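Local atomic coordinates of alpha-L-rhamnosidase (Streptomyces avermitilis, PDB entry 3W5M), a protein that hydrolyses terminal non-reducing alpha-L-rhamnose residues from rhamnosides, releasing L-rhamnose from citrus flavonoids and gum arabic. Residues Q117-W122 with S412-S417; K314-A319 with D360-V365; R320-A325 with Q402-Y407. All coordinates share one frame; numbering follows the deposited sequence.

Contact 1. Residues Q117-W122 with S412-S417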
loop_
_atom_site.group_PDB
_atom_site.type_symbol
_atom_site.label_atom_id
_atom_site.label_comp_id
_atom_site.label_asym_id
_atom_site.label_seq_id
_atom_site.Cartn_x
_atom_site.Cartn_y
_atom_site.Cartn_z
ATOM N N GLN A 117 -9.193 4.294 -27.953
ATOM C CA GLN A 117 -10.092 5.390 -27.630
ATOM C C GLN A 117 -9.350 6.603 -27.069
ATOM O O GLN A 117 -9.962 7.671 -26.879
ATOM C CB GLN A 117 -11.221 4.923 -26.706
ATOM C CG GLN A 117 -12.312 4.137 -27.422
ATOM C CD GLN A 117 -11.870 2.740 -27.813
ATOM O OE1 GLN A 117 -11.457 2.506 -28.944
ATOM N NE2 GLN A 117 -11.942 1.813 -26.883
ATOM N N TRP A 118 -8.038 6.457 -26.857
ATOM C CA TRP A 118 -7.181 7.578 -26.470
ATOM C C TRP A 118 -6.589 8.221 -27.709
ATOM O O TRP A 118 -6.073 7.530 -28.605
ATOM C CB TRP A 118 -6.011 7.142 -25.602
ATOM C CG TRP A 118 -6.339 6.658 -24.239
ATOM C CD1 TRP A 118 -6.656 5.366 -23.867
ATOM C CD2 TRP A 118 -6.289 7.428 -23.028
ATOM N NE1 TRP A 118 -6.851 5.303 -22.492
ATOM C CE2 TRP A 118 -6.629 6.555 -21.958
ATOM C CE3 TRP A 118 -6.053 8.788 -22.749
ATOM C CZ2 TRP A 118 -6.706 6.989 -20.633
ATOM C CZ3 TRP A 118 -6.129 9.218 -21.409
ATOM C CH2 TRP A 118 -6.450 8.319 -20.377
ATOM N N SER A 119 -6.647 9.547 -27.779
ATOM C CA SER A 119 -5.850 10.252 -28.764
ATOM C C SER A 119 -4.789 11.164 -28.102
ATOM O O SER A 119 -3.978 11.806 -28.783
ATOM C CB SER A 119 -6.762 11.060 -29.667
ATOM O OG SER A 119 -7.460 12.009 -28.889
ATOM N N ALA A 120 -4.809 11.220 -26.769
ATOM C CA ALA A 120 -3.837 11.992 -26.005
ATOM C C ALA A 120 -2.399 11.484 -26.250
ATOM O O ALA A 120 -2.211 10.326 -26.624
ATOM C CB ALA A 120 -4.196 11.921 -24.520
ATOM N N LYS A 121 -1.401 12.343 -26.054
ATOM C CA LYS A 121 0.019 11.954 -26.100
ATOM C C LYS A 121 0.669 12.050 -24.726
ATOM O O LYS A 121 0.356 12.961 -23.931
ATOM C CB LYS A 121 0.820 12.862 -27.047
ATOM C CG LYS A 121 0.167 13.208 -28.377
ATOM C CD LYS A 121 0.033 12.023 -29.302
ATOM C CE LYS A 121 -0.153 12.524 -30.736
ATOM N NZ LYS A 121 -0.986 11.591 -31.542
ATOM N N TRP A 122 1.600 11.135 -24.457
ATOM C CA TRP A 122 2.384 11.209 -23.235
ATOM C C TRP A 122 3.280 12.429 -23.276
ATOM O O TRP A 122 4.033 12.622 -24.236
ATOM C CB TRP A 122 3.231 9.964 -23.081
ATOM C CG TRP A 122 2.435 8.751 -22.782
ATOM C CD1 TRP A 122 1.994 7.784 -23.684
ATOM C CD2 TRP A 122 1.978 8.342 -21.500
ATOM N NE1 TRP A 122 1.291 6.809 -23.014
ATOM C CE2 TRP A 122 1.284 7.113 -21.672
ATOM C CE3 TRP A 122 2.086 8.895 -20.206
ATOM C CZ2 TRP A 122 0.691 6.439 -20.607
ATOM C CZ3 TRP A 122 1.484 8.211 -19.148
ATOM C CH2 TRP A 122 0.801 7.004 -19.359
ATOM N N SER A 412 -19.088 17.906 -29.772
ATOM C CA SER A 412 -18.121 17.718 -28.689
ATOM C C SER A 412 -16.751 18.291 -28.992
ATOM O O SER A 412 -16.419 18.635 -30.133
ATOM C CB SER A 412 -18.044 16.232 -28.304
ATOM O OG SER A 412 -17.558 15.500 -29.376
ATOM N N GLU A 413 -15.945 18.432 -27.941
ATOM C CA GLU A 413 -14.596 18.934 -28.071
ATOM C C GLU A 413 -13.728 17.971 -27.281
ATOM O O GLU A 413 -14.144 17.466 -26.237
ATOM C CB GLU A 413 -14.472 20.348 -27.474
ATOM C CG GLU A 413 -15.333 21.416 -28.150
ATOM C CD GLU A 413 -14.948 21.682 -29.607
ATOM O OE1 GLU A 413 -13.816 21.337 -30.023
ATOM O OE2 GLU A 413 -15.789 22.243 -30.352
ATOM N N ARG A 414 -12.537 17.715 -27.790
ATOM C CA ARG A 414 -11.558 16.919 -27.060
ATOM C C ARG A 414 -10.263 17.717 -26.886
ATOM O O ARG A 414 -9.669 18.189 -27.862
ATOM C CB ARG A 414 -11.312 15.591 -27.803
ATOM C CG ARG A 414 -10.502 14.602 -26.993
ATOM C CD ARG A 414 -10.193 13.361 -27.816
ATOM N NE ARG A 414 -11.406 12.587 -28.062
ATOM C CZ ARG A 414 -11.421 11.347 -28.533
ATOM N NH1 ARG A 414 -10.289 10.715 -28.807
ATOM N NH2 ARG A 414 -12.573 10.743 -28.739
ATOM N N ILE A 415 -9.828 17.880 -25.635
ATOM C CA ILE A 415 -8.599 18.600 -25.327
ATOM C C ILE A 415 -7.656 17.539 -24.763
ATOM O O ILE A 415 -8.060 16.748 -23.920
ATOM C CB ILE A 415 -8.856 19.727 -24.286
ATOM C CG1 ILE A 415 -9.962 20.698 -24.769
ATOM C CG2 ILE A 415 -7.563 20.439 -23.925
ATOM C CD1 ILE A 415 -9.621 21.451 -26.052
ATOM N N THR A 416 -6.428 17.475 -25.267
ATOM C CA THR A 416 -5.504 16.451 -24.790
ATOM C C THR A 416 -4.131 16.998 -24.444
ATOM O O THR A 416 -3.712 18.056 -24.922
ATOM C CB THR A 416 -5.295 15.325 -25.841
ATOM O OG1 THR A 416 -4.768 15.904 -27.029
ATOM C CG2 THR A 416 -6.595 14.597 -26.178
ATOM N N SER A 417 -3.427 16.230 -23.616
ATOM C CA SER A 417 -2.007 16.363 -23.438
ATOM C C SER A 417 -1.318 16.182 -24.787
ATOM O O SER A 417 -1.676 15.280 -25.585
ATOM C CB SER A 417 -1.498 15.322 -22.435
ATOM O OG SER A 417 -1.848 13.990 -22.798
#
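Ala120 lies against Thr416, their CA atoms 4.9 Å apart, where the loop 117-122 passes the end of strand 412-416 with the touching parts 38° apart in direction. Just beyond, Lys121 and Ser417 are joined twice. Lys121 N donates to Ser417 O at 3.0 Å, reaching it from above the carbonyl plane. In return the Ser417 hydroxyl OG donates to Lys121 O at 2.7 Å. OG sits between its own backbone N and carbonyl carbon (chi1 55°), and it also accepts a hydrogen bond from Ala401 N on the adjacent strand. One buried hydroxyl therefore serves both the loop and the sheet. An alanine at Ser417 would probably leave Lys121 O and Ala401 N without this shared partner. Ala120 fills the middle of the contact. Ala120 CB is 3.8 Å from Thr416 CB and 3.6 Å from Ser417 OG. At the outer end Arg414 reaches toward Ser119. Arg414 NH1 donates to Ser119 OG at 3.1 Å, in a nearly straight bond that lies in the guanidinium plane. The chain runs extended to CD, which lies beside Ser119 OG, and the bend at chi3 turns NE aside. The contact lies near the surface. Strand 412-416 is an outermost strand of its sheet and pairs antiparallel with strand 398-407. Its residues Glu413 and Ile415 pack on strand 303-311 of the other sheet of this beta-sandwich, while the loop crosses on the Arg414 and Thr416 side. Trp118 and Trp122 of the loop lean on strand 316-326, and Trp118 also meets Tyr356 edge-to-face.

Contact 2. Residues K314-A319 with D360-V365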
loop_
_atom_site.group_PDB
_atom_site.type_symbol
_atom_site.label_atom_id
_atom_site.label_comp_id
_atom_site.label_asym_id
_atom_site.label_seq_id
_atom_site.Cartn_x
_atom_site.Cartn_y
_atom_site.Cartn_z
ATOM N N LYS A 314 -21.877 27.150 -25.662
ATOM C CA LYS A 314 -23.028 26.283 -25.832
ATOM C C LYS A 314 -23.243 25.591 -24.529
ATOM O O LYS A 314 -22.312 25.436 -23.744
ATOM C CB LYS A 314 -22.742 25.163 -26.839
ATOM C CG LYS A 314 -22.562 25.576 -28.269
ATOM C CD LYS A 314 -22.319 24.314 -29.070
ATOM C CE LYS A 314 -21.755 24.648 -30.426
ATOM N NZ LYS A 314 -21.494 23.397 -31.192
ATOM N N LYS A 315 -24.458 25.100 -24.337
ATOM C CA LYS A 315 -24.823 24.358 -23.152
ATOM C C LYS A 315 -24.085 22.996 -23.109
ATOM O O LYS A 315 -24.172 22.212 -24.043
ATOM C CB LYS A 315 -26.343 24.177 -23.126
ATOM C CG LYS A 315 -26.875 23.236 -22.059
ATOM C CD LYS A 315 -26.658 23.772 -20.647
ATOM C CE LYS A 315 -27.436 22.946 -19.632
ATOM N NZ LYS A 315 -28.907 23.102 -19.809
ATOM N N VAL A 316 -23.353 22.762 -22.023
ATOM C CA VAL A 316 -22.615 21.508 -21.785
ATOM C C VAL A 316 -23.576 20.464 -21.262
ATOM O O VAL A 316 -24.339 20.719 -20.318
ATOM C CB VAL A 316 -21.473 21.721 -20.764
ATOM C CG1 VAL A 316 -20.796 20.405 -20.390
ATOM C CG2 VAL A 316 -20.468 22.730 -21.295
ATOM N N SER A 317 -23.569 19.288 -21.882
ATOM C CA SER A 317 -24.338 18.182 -21.367
ATOM C C SER A 317 -23.497 17.312 -20.436
ATOM O O SER A 317 -24.040 16.707 -19.514
ATOM C CB SER A 317 -24.961 17.347 -22.505
ATOM O OG SER A 317 -23.952 16.852 -23.378
ATOM N N ARG A 318 -22.174 17.256 -20.660
ATOM C CA ARG A 318 -21.311 16.362 -19.853
ATOM C C ARG A 318 -19.842 16.667 -20.116
ATOM O O ARG A 318 -19.480 17.037 -21.225
ATOM C CB ARG A 318 -21.611 14.922 -20.274
ATOM C CG ARG A 318 -21.048 13.837 -19.401
ATOM C CD ARG A 318 -21.392 12.490 -20.009
ATOM N NE ARG A 318 -20.452 12.122 -21.068
ATOM C CZ ARG A 318 -20.327 10.878 -21.540
ATOM N NH1 ARG A 318 -21.082 9.900 -21.045
ATOM N NH2 ARG A 318 -19.447 10.612 -22.506
ATOM N N ALA A 319 -18.984 16.534 -19.107
ATOM C CA ALA A 319 -17.540 16.581 -19.366
ATOM C C ALA A 319 -16.862 15.547 -18.484
ATOM O O ALA A 319 -17.275 15.337 -17.327
ATOM C CB ALA A 319 -16.942 17.977 -19.141
ATOM N N ASP A 360 -15.701 13.243 -13.250
ATOM C CA ASP A 360 -16.817 14.031 -13.747
ATOM C C ASP A 360 -16.483 15.500 -13.533
ATOM O O ASP A 360 -16.400 15.969 -12.382
ATOM C CB ASP A 360 -18.079 13.666 -12.954
ATOM C CG ASP A 360 -19.315 14.477 -13.379
ATOM O OD1 ASP A 360 -19.176 15.602 -13.934
ATOM O OD2 ASP A 360 -20.432 13.968 -13.155
ATOM N N VAL A 361 -16.309 16.243 -14.617
ATOM C CA VAL A 361 -15.948 17.649 -14.506
ATOM C C VAL A 361 -16.950 18.569 -15.208
ATOM O O VAL A 361 -16.613 19.690 -15.574
ATOM C CB VAL A 361 -14.502 17.938 -14.968
ATOM C CG1 VAL A 361 -13.495 17.200 -14.070
ATOM C CG2 VAL A 361 -14.315 17.616 -16.463
ATOM N N THR A 362 -18.172 18.089 -15.368
ATOM C CA THR A 362 -19.225 18.837 -16.052
ATOM C C THR A 362 -19.345 20.271 -15.515
ATOM O O THR A 362 -19.440 21.221 -16.296
ATOM C CB THR A 362 -20.578 18.107 -15.939
ATOM O OG1 THR A 362 -20.447 16.815 -16.524
ATOM C CG2 THR A 362 -21.698 18.859 -16.712
ATOM N N SER A 363 -19.306 20.430 -14.198
ATOM C CA SER A 363 -19.600 21.757 -13.617
ATOM C C SER A 363 -18.375 22.659 -13.519
ATOM O O SER A 363 -18.486 23.837 -13.134
ATOM C CB SER A 363 -20.310 21.621 -12.267
ATOM O OG SER A 363 -19.469 20.980 -11.335
ATOM N N SER A 364 -17.214 22.123 -13.902
ATOM C CA SER A 364 -15.962 22.851 -13.910
ATOM C C SER A 364 -15.613 23.484 -15.243
ATOM O O SER A 364 -14.836 24.423 -15.281
ATOM C CB SER A 364 -14.812 21.938 -13.473
ATOM O OG SER A 364 -14.418 22.201 -12.145
ATOM N N VAL A 365 -16.166 22.990 -16.345
ATOM C CA VAL A 365 -15.804 23.556 -17.650
ATOM C C VAL A 365 -16.557 24.864 -17.862
ATOM O O VAL A 365 -17.598 25.065 -17.249
ATOM C CB VAL A 365 -16.084 22.593 -18.825
ATOM C CG1 VAL A 365 -15.181 21.369 -18.731
ATOM C CG2 VAL A 365 -17.537 22.169 -18.844
#
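Thr362 is turned so that its two branches do different work against the strand that begins at Val316. Thr362 OG1 stands beside its own backbone N, anti to the carbonyl carbon (chi1 -59°), and accepts a hydrogen bond from Ala319 N at 3.0 Å. The methyl Thr362 CG2 is directed to Val316 and meets Val316 CG1 at 4.1 Å. These two side chains slide past each other in opposite directions. Val365 comes across Val316 at a slant, with Val365 CG2 3.9 Å from Val316 CG2. The other methyl of Val365, CG1, rests 3.8 Å from Ala319 CB. Val361 CG2 touches Ala319 CB at 3.8 Å, so the small Ala319 side chain is covered by two valine methyls. The backbone adds one bond: Val361 N donates to Ala319 O at 3.0 Å, the donor lying well above the carbonyl plane. Asp360 holds the start of the turn. Asp360 OD1 accepts from Thr362 N at 3.0 Å, nearly along the C-O axis, which makes an Asx turn and fixes the backbone of the threonine that meets Ala319. Arg318 points the other way. Its NH2 forms a salt bridge with Glu406, and its NH1 donates to Arg83 O. Ser317 and Arg318 both face Glu406 in a classic beta bulge. The contact closes one end of the beta-sandwich. The turn 360-365 leaves strand 353-360, which pairs antiparallel with strand 316-326, and leads to strand 368-377 in the other sheet. Val361 and Val365 reach Leu333 of strand 328-333 in that sheet.

Contact 3. Residues R320-A325 with Q402-Y407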
loop_
_atom_site.group_PDB
_atom_site.type_symbol
_atom_site.label_atom_id
_atom_site.label_comp_id
_atom_site.label_asym_id
_atom_site.label_seq_id
_atom_site.Cartn_x
_atom_site.Cartn_y
_atom_site.Cartn_z
ATOM N N ARG A 320 -15.833 14.890 -19.048
ATOM C CA ARG A 320 -15.089 13.853 -18.343
ATOM C C ARG A 320 -13.629 14.119 -18.549
ATOM O O ARG A 320 -13.209 14.562 -19.646
ATOM C CB ARG A 320 -15.392 12.459 -18.941
ATOM C CG ARG A 320 -16.845 12.034 -18.819
ATOM C CD ARG A 320 -17.211 11.785 -17.356
ATOM N NE ARG A 320 -18.585 11.308 -17.186
ATOM C CZ ARG A 320 -19.604 12.066 -16.789
ATOM N NH1 ARG A 320 -19.407 13.358 -16.519
ATOM N NH2 ARG A 320 -20.814 11.539 -16.651
ATOM N N LEU A 321 -12.834 13.903 -17.503
ATOM C CA LEU A 321 -11.398 13.887 -17.673
ATOM C C LEU A 321 -10.941 12.450 -17.411
ATOM O O LEU A 321 -11.233 11.899 -16.358
ATOM C CB LEU A 321 -10.679 14.845 -16.700
ATOM C CG LEU A 321 -9.150 14.866 -16.728
ATOM C CD1 LEU A 321 -8.657 15.539 -18.003
ATOM C CD2 LEU A 321 -8.536 15.563 -15.515
ATOM N N TYR A 322 -10.233 11.887 -18.379
ATOM C CA TYR A 322 -9.525 10.612 -18.225
ATOM C C TYR A 322 -8.036 10.945 -18.119
ATOM O O TYR A 322 -7.492 11.713 -18.936
ATOM C CB TYR A 322 -9.799 9.717 -19.460
ATOM C CG TYR A 322 -11.267 9.601 -19.787
ATOM C CD1 TYR A 322 -12.054 8.681 -19.157
ATOM C CD2 TYR A 322 -11.865 10.451 -20.708
ATOM C CE1 TYR A 322 -13.396 8.554 -19.444
ATOM C CE2 TYR A 322 -13.209 10.348 -21.015
ATOM C CZ TYR A 322 -13.968 9.406 -20.370
ATOM O OH TYR A 322 -15.308 9.294 -20.642
ATOM N N ALA A 323 -7.362 10.393 -17.108
ATOM C CA ALA A 323 -5.955 10.721 -16.910
ATOM C C ALA A 323 -5.183 9.588 -16.293
ATOM O O ALA A 323 -5.741 8.718 -15.600
ATOM C CB ALA A 323 -5.827 11.970 -16.038
ATOM N N THR A 324 -3.888 9.626 -16.529
ATOM C CA THR A 324 -2.957 8.721 -15.863
ATOM C C THR A 324 -1.559 9.341 -15.910
ATOM O O THR A 324 -1.359 10.419 -16.493
ATOM C CB THR A 324 -3.003 7.285 -16.486
ATOM O OG1 THR A 324 -2.151 6.402 -15.714
ATOM C CG2 THR A 324 -2.600 7.280 -17.978
ATOM N N ALA A 325 -0.590 8.712 -15.244
ATOM C CA ALA A 325 0.778 9.177 -15.265
ATOM C C ALA A 325 1.706 7.983 -15.159
ATOM O O ALA A 325 1.365 6.963 -14.554
ATOM C CB ALA A 325 1.042 10.150 -14.098
ATOM N N GLN A 402 -6.875 13.383 -21.178
ATOM C CA GLN A 402 -7.885 13.579 -22.249
ATOM C C GLN A 402 -9.183 14.084 -21.646
ATOM O O GLN A 402 -9.833 13.386 -20.896
ATOM C CB GLN A 402 -8.156 12.258 -22.951
ATOM C CG GLN A 402 -9.117 12.296 -24.140
ATOM C CD GLN A 402 -8.845 11.108 -25.071
ATOM O OE1 GLN A 402 -7.708 10.917 -25.517
ATOM N NE2 GLN A 402 -9.881 10.324 -25.374
ATOM N N LEU A 403 -9.513 15.335 -21.975
ATOM C CA LEU A 403 -10.738 15.959 -21.510
ATOM C C LEU A 403 -11.737 15.960 -22.648
ATOM O O LEU A 403 -11.431 16.435 -23.761
ATOM C CB LEU A 403 -10.441 17.398 -21.058
ATOM C CG LEU A 403 -11.652 18.276 -20.747
ATOM C CD1 LEU A 403 -12.317 17.854 -19.447
ATOM C CD2 LEU A 403 -11.205 19.739 -20.702
ATOM N N GLU A 404 -12.909 15.405 -22.380
ATOM C CA GLU A 404 -13.982 15.297 -23.375
ATOM C C GLU A 404 -15.194 16.068 -22.912
ATOM O O GLU A 404 -15.734 15.802 -21.862
ATOM C CB GLU A 404 -14.349 13.845 -23.578
ATOM C CG GLU A 404 -13.133 13.077 -24.105
ATOM C CD GLU A 404 -13.450 11.643 -24.465
ATOM O OE1 GLU A 404 -14.648 11.252 -24.396
ATOM O OE2 GLU A 404 -12.490 10.913 -24.815
ATOM N N VAL A 405 -15.595 17.042 -23.706
ATOM C CA VAL A 405 -16.791 17.824 -23.392
ATOM C C VAL A 405 -17.851 17.557 -24.455
ATOM O O VAL A 405 -17.570 17.724 -25.651
ATOM C CB VAL A 405 -16.466 19.320 -23.415
ATOM C CG1 VAL A 405 -17.649 20.098 -22.823
ATOM C CG2 VAL A 405 -15.161 19.593 -22.656
ATOM N N GLU A 406 -19.037 17.141 -24.027
ATOM C CA GLU A 406 -20.193 16.905 -24.917
ATOM C C GLU A 406 -21.154 18.065 -24.732
ATOM O O GLU A 406 -21.382 18.503 -23.608
ATOM C CB GLU A 406 -20.954 15.642 -24.552
ATOM C CG GLU A 406 -20.108 14.436 -24.168
ATOM C CD GLU A 406 -19.742 13.521 -25.329
ATOM O OE1 GLU A 406 -19.587 14.000 -26.483
ATOM O OE2 GLU A 406 -19.586 12.299 -25.069
ATOM N N TYR A 407 -21.749 18.505 -25.827
ATOM C CA TYR A 407 -22.677 19.629 -25.811
ATOM C C TYR A 407 -24.102 19.148 -26.128
ATOM O O TYR A 407 -24.279 18.097 -26.763
ATOM C CB TYR A 407 -22.167 20.706 -26.774
ATOM C CG TYR A 407 -20.918 21.378 -26.259
ATOM C CD1 TYR A 407 -20.997 22.348 -25.244
ATOM C CD2 TYR A 407 -19.659 21.035 -26.747
ATOM C CE1 TYR A 407 -19.860 22.961 -24.747
ATOM C CE2 TYR A 407 -18.510 21.649 -26.254
ATOM C CZ TYR A 407 -18.629 22.618 -25.243
ATOM O OH TYR A 407 -17.513 23.248 -24.731
HETATM O O HOH W 1 -16.551 11.176 -22.335
#
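Arg320 with Glu404 and Tyr322 with Gln402 form two antiparallel hydrogen-bonded pairs, with the non-hydrogen-bonded pair Leu321 and Leu403 between them. Glu404 N donates to Arg320 O at 2.9 Å, and Gln402 N to Tyr322 O at 2.9 Å. Two return bonds, from Arg320 N to Glu404 O and from Tyr322 N to Gln402 O, complete the four. Leu403 CA also lies 3.4 Å from Arg320 O in a CA-H...O contact. On the leucine face Leu321 CD1 packs against Leu403 CB at 4.0 Å. The opposite face is polar. There the Tyr322 ring and the Glu404 side chain cross at about a right angle, and the ring and carboxylate planes are 61° apart. Tyr322 CE2 approaches Glu404 CD at 3.7 Å. With Glu404 CG anti to the carbonyl carbon (chi1 -61°), the extended chain beyond it brings the carboxylate up to Tyr322 CE2. A water closes the pair. It donates to Tyr322 OH, lying in the plane of the ring at its edge, and to Glu404 OE1, at 2.8 Å from each. The other carboxylate oxygen, Glu404 OE2, accepts from Gln402 NE2 at 2.7 Å, in the amide plane of Gln402. A second shell fixes these groups. Arg83 makes a salt bridge to Glu404 OE1 and is likely to favour its charged form. Gln402 OE1 accepts from Ser119 N and Ala120 N, while its NE2 also donates to Gln117 O. The buried amide is thus held at both ends. Arg320 turns away from the pairing to a salt bridge with Glu109. The two strands lie inside their sheet. Strand 353-360 flanks 316-326, and strand 412-416 flanks 398-407. On the leucine face, Leu403 packs on Phe309 of strand 303-311 in the facing sheet of the sandwich.

How the contacts relate
All three contacts involve one five-stranded sheet. Contact 3 is its buried interior, a regular antiparallel pairing with leucines on one face and a buried polar network on the other. Contact 1 is a surface contact at the edge strand, where a loop from earlier in the chain is tied on by a few polar bonds. Contact 2, partly buried, lies at the end of the sheet and relies more on valine and alanine packing. Contacts 2 and 3 share strand 316-326 and meet through Arg318 and Glu406. Contacts 1 and 3 meet where strands 412-416 and 398-407 pair. Contacts 1 and 2 do not touch, their centres being about 16 Å apart.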